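Local coordinates for protein probable enoyl-CoA hydratase/isomerase (Pseudomonas aeruginosa PAO1, PDB 5WYD) that probably works as a crotonase-family hydro-lyase on enoyl-CoA thioesters and is implicated in the biosynthesis of a diffusible signal factor, at residues G70-A76 with A115-M121; S215-T221 with L248-D253. The protein carries 1 engineered substitution. All coordinates share one frame; numbering follows the deposited sequence.

Contact 1 of 2, residues G70-A76 with A115-M121; sequences GPKFFSA and AINGYAM. With PTD (pentanedial), chain G.
Phe74 brings its ring edge-on to the end of strand 111-116, with CD1 3.0 Å from Ala115 O, a carbonyl that also accepts from Thr67. The ring is carried there by a first torsion of 167°, which swings CG away from the backbone N. CG1 of Ile116 covers one face, offset toward the rim, while on another flank Phe74 CD2 meets Ala120 CB at 3.7 Å.

The aromatic group on the opposite segment, Tyr119, is approached by lysine from two directions. Its ring edge faces Lys72 O nearly in plane, CD1 lying 3.0 Å from that oxygen, and the aliphatic CD and CE of the lysine, whose chain bends at its second and fourth torsions, lie alongside, CE 3.4 Å from Tyr119 CE1. Lys72 CD also sits over one face of Phe73. The Phe73 and Tyr119 rings meet obliquely, their centroids 5.5 Å apart and planes at 38°. Beside this cluster lies the pentanedial, whose O5 is 3.6 Å from Phe73 CZ. Asn117 reaches back toward Gly70, but the firmer partner of its ND2 is Gly68 O.

Backbone bonds tie the segments in parallel fashion. Tyr119 N donates to Lys72 O at 2.7 Å, Ser75 N to Tyr119 O, and Met121 N to Ser75 O, the last with a C=O...N angle of 168°. Gly118, lacking a side chain, lets the chains run close together beside Phe73.

Lys72 O thus serves both a peptide N-H and an aromatic edge, which should help fix the rotation of Tyr119. As in other crotonases, the chain beyond each segment probably supplies a backbone N-H to the oxyanion hole, and the backbone bonds between the segments would help hold those two peptides in step.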
loop_
_atom_site.group_PDB
_atom_site.type_symbol
_atom_site.label_atom_id
_atom_site.label_comp_id
_atom_site.label_asym_id
_atom_site.label_seq_id
_atom_site.Cartn_x
_atom_site.Cartn_y
_atom_site.Cartn_z
ATOM N N GLY A 70 -35.497 18.542 14.700
ATOM C CA GLY A 70 -36.753 18.456 14.007
ATOM C C GLY A 70 -36.906 17.117 13.317
ATOM O O GLY A 70 -35.936 16.394 13.060
ATOM N N PRO A 71 -38.157 16.755 13.033
ATOM C CA PRO A 71 -38.427 15.475 12.364
ATOM C C PRO A 71 -38.064 15.458 10.895
ATOM O O PRO A 71 -37.920 14.385 10.305
ATOM C CB PRO A 71 -39.937 15.300 12.568
ATOM C CG PRO A 71 -40.447 16.690 12.649
ATOM C CD PRO A 71 -39.384 17.508 13.317
ATOM N N LYS A 72 -38.035 16.615 10.259
ATOM C CA LYS A 72 -38.000 16.647 8.806
ATOM C C LYS A 72 -36.596 16.414 8.247
ATOM O O LYS A 72 -36.438 15.674 7.274
ATOM C CB LYS A 72 -38.587 17.975 8.341
ATOM C CG LYS A 72 -39.286 17.998 6.977
ATOM C CD LYS A 72 -38.407 17.741 5.783
ATOM C CE LYS A 72 -39.186 17.957 4.529
ATOM N NZ LYS A 72 -39.274 19.409 4.321
ATOM N N PHE A 73 -35.566 17.039 8.830
ATOM C CA PHE A 73 -34.199 16.978 8.294
ATOM C C PHE A 73 -33.219 16.431 9.321
ATOM O O PHE A 73 -33.026 17.045 10.371
ATOM C CB PHE A 73 -33.703 18.356 7.843
ATOM C CG PHE A 73 -34.508 18.949 6.754
ATOM C CD1 PHE A 73 -35.602 19.724 7.040
ATOM C CD2 PHE A 73 -34.170 18.740 5.444
ATOM C CE1 PHE A 73 -36.340 20.285 6.026
ATOM C CE2 PHE A 73 -34.907 19.286 4.417
ATOM C CZ PHE A 73 -35.991 20.059 4.705
ATOM N N PHE A 74 -32.561 15.311 9.000
ATOM C CA PHE A 74 -31.408 14.927 9.799
ATOM C C PHE A 74 -30.278 15.912 9.561
ATOM O O PHE A 74 -29.799 16.570 10.498
ATOM C CB PHE A 74 -30.968 13.508 9.432
ATOM C CG PHE A 74 -29.611 13.147 9.964
ATOM C CD1 PHE A 74 -29.481 12.604 11.234
ATOM C CD2 PHE A 74 -28.459 13.367 9.221
ATOM C CE1 PHE A 74 -28.241 12.283 11.751
ATOM C CE2 PHE A 74 -27.210 13.052 9.748
ATOM C CZ PHE A 74 -27.108 12.514 11.014
ATOM N N SER A 75 -29.876 16.062 8.302
ATOM C CA SER A 75 -28.891 17.070 7.958
ATOM C C SER A 75 -28.963 17.334 6.467
ATOM O O SER A 75 -28.955 16.397 5.662
ATOM C CB SER A 75 -27.484 16.642 8.361
ATOM O OG SER A 75 -26.571 17.708 8.124
ATOM N N ALA A 76 -28.968 18.613 6.115
ATOM C CA ALA A 76 -29.048 19.034 4.732
ATOM C C ALA A 76 -27.692 19.218 4.087
ATOM O O ALA A 76 -27.628 19.508 2.885
ATOM C CB ALA A 76 -29.808 20.360 4.622
ATOM N N ALA A 115 -28.251 8.923 14.265
ATOM C CA ALA A 115 -29.694 8.738 14.307
ATOM C C ALA A 115 -30.331 9.645 13.266
ATOM O O ALA A 115 -30.459 10.851 13.486
ATOM C CB ALA A 115 -30.215 9.053 15.706
ATOM N N ILE A 116 -30.852 9.044 12.211
ATOM C CA ILE A 116 -31.389 9.766 11.069
ATOM C C ILE A 116 -32.885 9.959 11.280
ATOM O O ILE A 116 -33.693 9.067 11.024
ATOM C CB ILE A 116 -31.097 9.027 9.766
ATOM C CG1 ILE A 116 -29.593 8.763 9.651
ATOM C CG2 ILE A 116 -31.644 9.833 8.590
ATOM C CD1 ILE A 116 -29.183 8.007 8.427
ATOM N N ASN A 117 -33.267 11.142 11.725
ATOM C CA ASN A 117 -34.672 11.431 11.909
ATOM C C ASN A 117 -35.260 12.202 10.741
ATOM O O ASN A 117 -36.477 12.340 10.675
ATOM C CB ASN A 117 -34.896 12.167 13.241
ATOM C CG ASN A 117 -34.112 13.456 13.351
ATOM O OD1 ASN A 117 -33.197 13.712 12.576
ATOM N ND2 ASN A 117 -34.503 14.301 14.305
ATOM N N GLY A 118 -34.443 12.668 9.805
ATOM C CA GLY A 118 -34.935 13.471 8.700
ATOM C C GLY A 118 -34.148 13.268 7.418
ATOM O O GLY A 118 -33.372 12.320 7.294
ATOM N N TYR A 119 -34.387 14.156 6.430
ATOM C CA TYR A 119 -33.616 14.077 5.184
ATOM C C TYR A 119 -32.151 14.230 5.499
ATOM O O TYR A 119 -31.754 15.185 6.174
ATOM C CB TYR A 119 -33.973 15.170 4.178
ATOM C CG TYR A 119 -35.282 15.006 3.544
ATOM C CD1 TYR A 119 -36.410 15.226 4.264
ATOM C CD2 TYR A 119 -35.400 14.634 2.223
ATOM C CE1 TYR A 119 -37.612 15.078 3.719
ATOM C CE2 TYR A 119 -36.637 14.486 1.658
ATOM C CZ TYR A 119 -37.743 14.723 2.435
ATOM O OH TYR A 119 -39.001 14.574 1.917
ATOM N N ALA A 120 -31.357 13.302 4.993
ATOM C CA ALA A 120 -29.907 13.361 5.088
ATOM C C ALA A 120 -29.379 13.369 3.667
ATOM O O ALA A 120 -29.344 12.334 2.996
ATOM C CB ALA A 120 -29.352 12.185 5.874
ATOM N N MET A 121 -28.889 14.513 3.229
ATOM C CA MET A 121 -28.383 14.590 1.876
ATOM C C MET A 121 -27.115 15.423 1.885
ATOM O O MET A 121 -26.876 16.218 2.796
ATOM C CB MET A 121 -29.452 15.126 0.914
ATOM C CG MET A 121 -30.757 14.295 0.935
ATOM S SD MET A 121 -32.012 14.934 -0.177
ATOM C CE MET A 121 -31.204 14.659 -1.746
HETATM C C1 PTD G . -36.145 17.861 -2.092
HETATM C C2 PTD G . -36.187 19.056 -1.133
HETATM C C3 PTD G . -37.631 19.160 -0.636
HETATM C C4 PTD G . -37.826 20.457 0.124
HETATM C C5 PTD G . -38.945 20.327 1.173
HETATM O O1 PTD G . -36.851 17.900 -3.050
HETATM O O5 PTD G . -38.689 20.130 2.336
#

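Contact 2 of 2, residues S215-T221 with L248-D253; sequences SPVAIRT and LFDAQD
Ser215 and Asp253 make the polar part of this contact, between the start of helix 216-226 and the first turn of helix 252-262. Ser215 OG donates a weak hydrogen bond to Asp253 OD2 at 3.0 Å. Ser215 is the N-cap residue of helix 216-226, and its OG also accepts weakly from Ala218 N at 3.4 Å, joining the helix start to the carboxylate. With CG anti to the backbone N (chi1 -172°), Asp253 extends its carboxylate to this helix end, where the positive end of the helix dipole would probably favour its negative charge. The same oxygen is also pressed by a methyl, Val217 CG1 lying 3.0 Å from Asp253 OD2.

Apolar packing centres on Leu248, which from the end of helix 238-249 spreads its two methyls over Val217, Ala218 and Thr221. CD1 lies 4.3 Å from Ala218 CB, and CD2 4.2 Å from Val217 CG1. Leu248 CD1 also packs against the threonine hydroxyl, 3.3 Å from Thr221 OG1.

Partners beyond the two segments close the surroundings. Trp269 touches both Pro216 and Asp253, and Leu152 of a second subunit packs on Leu248.

Between Leu248 and Asp253 the chain breaks helix at the inverse gamma turn centred on Asp250. Two consecutive helices, joined by this short bend, thus rest on the N-terminal turns of helix 216-226, within the C-terminal helical region that crotonases use for subunit association.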
loop_
_atom_site.group_PDB
_atom_site.type_symbol
_atom_site.label_atom_id
_atom_site.label_comp_id
_atom_site.label_asym_id
_atom_site.label_seq_id
_atom_site.Cartn_x
_atom_site.Cartn_y
_atom_site.Cartn_z
ATOM N N SER A 215 -15.943 -2.902 28.098
ATOM C CA SER A 215 -14.837 -2.169 28.706
ATOM C C SER A 215 -14.450 -0.897 27.953
ATOM O O SER A 215 -14.072 -0.976 26.776
ATOM C CB SER A 215 -13.621 -3.073 28.757
ATOM O OG SER A 215 -12.492 -2.326 29.143
ATOM N N PRO A 216 -14.373 0.259 28.636
ATOM C CA PRO A 216 -14.053 1.509 27.924
ATOM C C PRO A 216 -12.693 1.477 27.292
ATOM O O PRO A 216 -12.544 1.855 26.129
ATOM C CB PRO A 216 -14.079 2.559 29.034
ATOM C CG PRO A 216 -14.932 1.993 30.076
ATOM C CD PRO A 216 -14.702 0.506 30.049
ATOM N N VAL A 217 -11.693 1.012 28.032
ATOM C CA VAL A 217 -10.348 0.976 27.489
ATOM C C VAL A 217 -10.293 0.045 26.290
ATOM O O VAL A 217 -9.640 0.354 25.288
ATOM C CB VAL A 217 -9.341 0.575 28.568
ATOM C CG1 VAL A 217 -9.483 -0.917 28.909
ATOM C CG2 VAL A 217 -7.951 0.909 28.073
ATOM N N ALA A 218 -10.974 -1.106 26.366
ATOM C CA ALA A 218 -10.951 -2.004 25.227
ATOM C C ALA A 218 -11.556 -1.323 24.022
ATOM O O ALA A 218 -10.917 -1.240 22.967
ATOM C CB ALA A 218 -11.722 -3.278 25.552
ATOM N N ILE A 219 -12.696 -0.666 24.221
ATOM C CA ILE A 219 -13.414 -0.085 23.095
ATOM C C ILE A 219 -12.534 0.901 22.344
ATOM O O ILE A 219 -12.421 0.826 21.114
ATOM C CB ILE A 219 -14.710 0.584 23.586
ATOM C CG1 ILE A 219 -15.670 -0.432 24.242
ATOM C CG2 ILE A 219 -15.343 1.404 22.433
ATOM C CD1 ILE A 219 -16.198 -1.528 23.317
ATOM N N ARG A 220 -11.827 1.779 23.071
ATOM C CA ARG A 220 -11.034 2.819 22.409
ATOM C C ARG A 220 -9.932 2.219 21.550
ATOM O O ARG A 220 -9.643 2.720 20.464
ATOM C CB ARG A 220 -10.429 3.780 23.423
ATOM C CG ARG A 220 -11.298 4.091 24.580
ATOM C CD ARG A 220 -10.614 5.134 25.391
ATOM N NE ARG A 220 -10.952 5.056 26.795
ATOM C CZ ARG A 220 -11.982 5.661 27.361
ATOM N NH1 ARG A 220 -12.824 6.392 26.631
ATOM N NH2 ARG A 220 -12.169 5.511 28.667
ATOM N N THR A 221 -9.230 1.224 22.078
ATOM C CA THR A 221 -8.186 0.542 21.320
ATOM C C THR A 221 -8.743 -0.281 20.165
ATOM O O THR A 221 -8.148 -0.313 19.080
ATOM C CB THR A 221 -7.380 -0.339 22.264
ATOM O OG1 THR A 221 -8.125 -1.529 22.552
ATOM C CG2 THR A 221 -7.062 0.421 23.556
ATOM N N LEU A 248 -3.758 -4.612 26.129
ATOM C CA LEU A 248 -4.958 -4.550 26.939
ATOM C C LEU A 248 -4.786 -5.451 28.138
ATOM O O LEU A 248 -4.870 -4.972 29.273
ATOM C CB LEU A 248 -6.180 -4.961 26.121
ATOM C CG LEU A 248 -6.641 -3.875 25.156
ATOM C CD1 LEU A 248 -7.786 -4.328 24.293
ATOM C CD2 LEU A 248 -7.085 -2.680 25.949
ATOM N N PHE A 249 -4.259 -6.661 27.908
ATOM C CA PHE A 249 -4.130 -7.647 28.976
ATOM C C PHE A 249 -3.323 -7.088 30.139
ATOM O O PHE A 249 -3.605 -7.395 31.300
ATOM C CB PHE A 249 -3.507 -8.936 28.416
ATOM C CG PHE A 249 -3.405 -10.092 29.425
ATOM C CD1 PHE A 249 -2.336 -10.172 30.313
ATOM C CD2 PHE A 249 -4.377 -11.101 29.474
ATOM C CE1 PHE A 249 -2.239 -11.221 31.240
ATOM C CE2 PHE A 249 -4.281 -12.160 30.401
ATOM C CZ PHE A 249 -3.210 -12.219 31.285
ATOM N N ASP A 250 -2.351 -6.230 29.867
ATOM C CA ASP A 250 -1.568 -5.682 30.968
ATOM C C ASP A 250 -2.289 -4.482 31.582
ATOM O O ASP A 250 -1.764 -3.368 31.654
ATOM C CB ASP A 250 -0.181 -5.315 30.477
ATOM C CG ASP A 250 0.518 -6.482 29.847
ATOM O OD1 ASP A 250 0.014 -7.611 30.010
ATOM O OD2 ASP A 250 1.546 -6.279 29.172
ATOM N N ALA A 251 -3.519 -4.725 32.042
ATOM C CA ALA A 251 -4.254 -3.672 32.730
ATOM C C ALA A 251 -5.294 -4.301 33.646
ATOM O O ALA A 251 -5.822 -5.376 33.340
ATOM C CB ALA A 251 -4.920 -2.692 31.753
ATOM N N GLN A 252 -5.580 -3.615 34.761
ATOM C CA GLN A 252 -6.592 -4.078 35.711
ATOM C C GLN A 252 -7.963 -4.224 35.049
ATOM O O GLN A 252 -8.690 -5.192 35.306
ATOM C CB GLN A 252 -6.663 -3.115 36.904
ATOM C CG GLN A 252 -6.929 -1.648 36.521
ATOM C CD GLN A 252 -7.087 -0.722 37.717
ATOM O OE1 GLN A 252 -6.747 -1.071 38.848
ATOM N NE2 GLN A 252 -7.609 0.470 37.467
ATOM N N ASP A 253 -8.327 -3.264 34.192
ATOM C CA ASP A 253 -9.638 -3.263 33.548
ATOM C C ASP A 253 -9.918 -4.577 32.820
ATOM O O ASP A 253 -11.062 -5.057 32.809
ATOM C CB ASP A 253 -9.706 -2.049 32.605
ATOM C CG ASP A 253 -11.089 -1.822 32.008
ATOM O OD1 ASP A 253 -12.012 -2.629 32.252
ATOM O OD2 ASP A 253 -11.284 -0.775 31.349
#

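How the contacts relate
Contact 1 and contact 2 lie on opposite sides of the chain's centre, their own centres 35 Å apart and their nearest atoms about 17 Å apart, so neither touches the other. They come in series: the first closes at 121, well before the second opens at 215. Strands 63-68 and 111-116 lie side by side in the mixed sheet, and contact 1 joins the loop after the former to the end of the latter and to the short strand 119-121. Contact 2 contains no strand and brings together helices 216-226, 238-249 and 252-262. The division is plain: a region at the ends of two central strands, beside the pentanedial pocket, and a helical region that meets other subunits.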